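Local coordinates for thioesterase (Streptomyces coelicolor, PDB 3QMW), which acts as an alpha/beta-hydrolase-fold thioesterase of the prodiginine biosynthetic pathway, hydrolysing thioester bonds, at the interface of chains A and B. Coordinates in Å, arbitrary orientation; residue numbers count along the deposited sequence, not the author numbering. Chains: chain A/B, Thioesterase.

The interface of chains A and B. Residues chain A 62-65, 70, 76, 85-86, 89-90, 93, 95; chain B 9, 11-12.
The indole of B:Trp11 is clasped on both faces by chain A. Over the centre of one face stands the guanidinium of A:Arg70, turned nearly upright (planes 78° apart) so that its edge meets the ring: NH1 lies 3.5 Å from the centroid of the six-membered ring of B:Trp11 in a cation-pi contact, with NH2 nearer the NE1 side. On the opposite face the methyl of A:Ala89 makes a CH-pi contact, its CB 3.6 Å from the centroid of the five-membered ring of B:Trp11. A:Val62 CG1 sits at the indole edge, beside CE3, while A:Pro65, A:Ala85 and A:Val86 surround the far end of the benzo ring; A:Pro65 CD is 3.7 Å from B:Trp11 CH2. The phenyl ring of B:Phe12 has A:Leu95 CD1 over one face and the CB of its own neighbour B:Trp11 over the other. A:Val62 CG2 reaches its edge, and A:Leu90, crossing at about a right angle, brings CD2 to 3.4 Å from B:Phe12 CZ.

A:Arg70 bends at chi3 (66°) and donates from NH1 to the carbonyl O of A:Gln63 at 2.8 Å, nearly along the C=O axis, which would help hold the guanidinium on edge against the indole. The backbone N of A:Gln63 in turn donates to the carbonyl O of B:Trp11 at 2.8 Å (164° at H), approaching from above the carbonyl plane. An alanine here, in place of B:Trp11, removes the indole and with it the cation-pi and CH-pi contacts, which would probably loosen the hold of chain A on the segment. B:Ser9 lies over one face of the A:His93 imidazole, offset toward its rim, and its OG accepts from B:Trp11 N.

The site lies where the extended N-terminal segment of chain B docks between helix 79-92 and the loop following strand 57-61 of chain A; two-fold symmetry repeats this arm exchange, consistent with a dimer, although the structure alone does not establish it in solution.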
loop_
_atom_site.group_PDB
_atom_site.type_symbol
_atom_site.label_atom_id
_atom_site.label_comp_id
_atom_site.label_asym_id
_atom_site.label_seq_id
_atom_site.Cartn_x
_atom_site.Cartn_y
_atom_site.Cartn_z
ATOM N N VAL A 62 10.913 -6.704 -15.678
ATOM C CA VAL A 62 11.713 -6.846 -16.894
ATOM C C VAL A 62 12.864 -7.790 -16.622
ATOM O O VAL A 62 13.626 -7.600 -15.673
ATOM C CB VAL A 62 12.292 -5.527 -17.338
ATOM C CG1 VAL A 62 13.106 -5.724 -18.595
ATOM C CG2 VAL A 62 11.171 -4.512 -17.549
ATOM N N GLN A 63 12.960 -8.826 -17.436
ATOM C CA GLN A 63 14.016 -9.807 -17.334
ATOM C C GLN A 63 15.114 -9.473 -18.338
ATOM O O GLN A 63 14.944 -9.682 -19.536
ATOM C CB GLN A 63 13.445 -11.192 -17.636
ATOM C CG GLN A 63 14.426 -12.325 -17.477
ATOM C CD GLN A 63 14.634 -12.678 -16.046
ATOM O OE1 GLN A 63 15.080 -11.849 -15.234
ATOM N NE2 GLN A 63 14.314 -13.913 -15.703
ATOM N N LEU A 64 16.250 -8.976 -17.856
ATOM C CA LEU A 64 17.383 -8.671 -18.741
ATOM C C LEU A 64 18.046 -9.957 -19.240
ATOM O O LEU A 64 18.103 -10.941 -18.508
ATOM C CB LEU A 64 18.455 -7.823 -18.035
ATOM C CG LEU A 64 18.063 -6.575 -17.244
ATOM C CD1 LEU A 64 19.328 -5.889 -16.791
ATOM C CD2 LEU A 64 17.151 -5.634 -18.063
ATOM N N PRO A 65 18.582 -9.930 -20.480
ATOM C CA PRO A 65 19.415 -11.006 -21.004
ATOM C C PRO A 65 20.471 -11.463 -20.019
ATOM O O PRO A 65 20.995 -10.661 -19.262
ATOM C CB PRO A 65 20.085 -10.366 -22.219
ATOM C CG PRO A 65 19.114 -9.359 -22.692
ATOM C CD PRO A 65 18.475 -8.816 -21.444
ATOM N N ARG A 70 16.723 -16.634 -19.928
ATOM C CA ARG A 70 17.658 -15.957 -20.827
ATOM C C ARG A 70 19.111 -16.230 -20.423
ATOM O O ARG A 70 20.016 -15.524 -20.859
ATOM C CB ARG A 70 17.370 -14.448 -20.833
ATOM C CG ARG A 70 15.873 -14.120 -20.818
ATOM C CD ARG A 70 15.585 -12.669 -21.139
ATOM N NE ARG A 70 15.935 -12.308 -22.507
ATOM C CZ ARG A 70 15.796 -11.084 -23.018
ATOM N NH1 ARG A 70 15.308 -10.090 -22.276
ATOM N NH2 ARG A 70 16.148 -10.847 -24.284
ATOM N N TYR A 76 23.899 -7.610 -21.815
ATOM C CA TYR A 76 24.364 -6.255 -22.039
ATOM C C TYR A 76 25.229 -5.858 -20.848
ATOM O O TYR A 76 24.906 -6.201 -19.711
ATOM C CB TYR A 76 23.186 -5.292 -22.160
ATOM C CG TYR A 76 22.402 -5.414 -23.440
ATOM C CD1 TYR A 76 22.580 -4.515 -24.478
ATOM C CD2 TYR A 76 21.484 -6.419 -23.618
ATOM C CE1 TYR A 76 21.875 -4.624 -25.652
ATOM C CE2 TYR A 76 20.773 -6.537 -24.797
ATOM C CZ TYR A 76 20.968 -5.637 -25.814
ATOM O OH TYR A 76 20.237 -5.756 -26.985
ATOM N N ALA A 85 17.670 -1.306 -26.209
ATOM C CA ALA A 85 17.002 -2.597 -26.329
ATOM C C ALA A 85 15.727 -2.573 -25.493
ATOM O O ALA A 85 14.690 -2.918 -25.981
ATOM C CB ALA A 85 17.922 -3.761 -25.920
ATOM N N VAL A 86 15.796 -2.113 -24.250
ATOM C CA VAL A 86 14.613 -2.094 -23.396
ATOM C C VAL A 86 13.508 -1.227 -24.005
ATOM O O VAL A 86 12.357 -1.669 -24.123
ATOM C CB VAL A 86 14.918 -1.580 -21.989
ATOM C CG1 VAL A 86 13.607 -1.327 -21.232
ATOM C CG2 VAL A 86 15.793 -2.558 -21.255
ATOM N N ALA A 89 11.876 -3.027 -26.685
ATOM C CA ALA A 89 10.971 -4.030 -26.161
ATOM C C ALA A 89 9.689 -3.381 -25.641
ATOM O O ALA A 89 8.617 -3.919 -25.854
ATOM C CB ALA A 89 11.647 -4.855 -25.076
ATOM N N LEU A 90 9.791 -2.220 -24.994
ATOM C CA LEU A 90 8.599 -1.552 -24.454
ATOM C C LEU A 90 7.647 -1.066 -25.568
ATOM O O LEU A 90 6.438 -1.271 -25.478
ATOM C CB LEU A 90 8.973 -0.403 -23.496
ATOM C CG LEU A 90 9.634 -0.780 -22.148
ATOM C CD1 LEU A 90 9.822 0.446 -21.260
ATOM C CD2 LEU A 90 8.870 -1.866 -21.379
ATOM N N HIS A 93 5.916 -3.933 -27.639
ATOM C CA HIS A 93 4.810 -4.576 -26.925
ATOM C C HIS A 93 3.758 -3.623 -26.380
ATOM O O HIS A 93 2.982 -3.974 -25.495
ATOM C CB HIS A 93 5.376 -5.498 -25.860
ATOM C CG HIS A 93 5.956 -6.735 -26.453
ATOM N ND1 HIS A 93 5.395 -7.980 -26.274
ATOM C CD2 HIS A 93 6.978 -6.901 -27.326
ATOM C CE1 HIS A 93 6.086 -8.870 -26.966
ATOM N NE2 HIS A 93 7.052 -8.241 -27.613
ATOM N N LEU A 95 3.539 -1.088 -24.506
ATOM C CA LEU A 95 3.530 -0.758 -23.127
ATOM C C LEU A 95 3.909 0.672 -22.885
ATOM O O LEU A 95 4.074 1.054 -21.783
ATOM C CB LEU A 95 4.472 -1.659 -22.395
ATOM C CG LEU A 95 4.149 -3.126 -22.337
ATOM C CD1 LEU A 95 5.347 -3.880 -21.885
ATOM C CD2 LEU A 95 3.056 -3.322 -21.378
ATOM N N SER B 9 6.542 -12.159 -23.926
ATOM C CA SER B 9 7.908 -11.734 -24.337
ATOM C C SER B 9 8.969 -12.220 -23.334
ATOM O O SER B 9 8.718 -12.326 -22.133
ATOM C CB SER B 9 7.968 -10.200 -24.475
ATOM O OG SER B 9 9.286 -9.716 -24.790
ATOM N N TRP B 11 11.464 -10.445 -22.511
ATOM C CA TRP B 11 11.723 -9.264 -21.680
ATOM C C TRP B 11 10.725 -9.105 -20.547
ATOM O O TRP B 11 11.086 -8.630 -19.488
ATOM C CB TRP B 11 11.666 -7.992 -22.517
ATOM C CG TRP B 11 12.742 -7.877 -23.482
ATOM C CD1 TRP B 11 12.734 -8.301 -24.768
ATOM C CD2 TRP B 11 14.016 -7.286 -23.254
ATOM N NE1 TRP B 11 13.932 -8.022 -25.363
ATOM C CE2 TRP B 11 14.745 -7.403 -24.451
ATOM C CE3 TRP B 11 14.624 -6.682 -22.143
ATOM C CZ2 TRP B 11 16.048 -6.922 -24.579
ATOM C CZ3 TRP B 11 15.911 -6.201 -22.271
ATOM C CH2 TRP B 11 16.608 -6.311 -23.483
ATOM N N PHE B 12 9.468 -9.487 -20.781
ATOM C CA PHE B 12 8.376 -9.240 -19.831
ATOM C C PHE B 12 7.646 -10.528 -19.425
ATOM O O PHE B 12 6.475 -10.713 -19.742
ATOM C CB PHE B 12 7.414 -8.225 -20.446
ATOM C CG PHE B 12 8.116 -7.097 -21.122
ATOM C CD1 PHE B 12 8.902 -6.233 -20.396
ATOM C CD2 PHE B 12 8.035 -6.923 -22.492
ATOM C CE1 PHE B 12 9.581 -5.190 -21.022
ATOM C CE2 PHE B 12 8.707 -5.884 -23.119
ATOM C CZ PHE B 12 9.484 -5.026 -22.388
#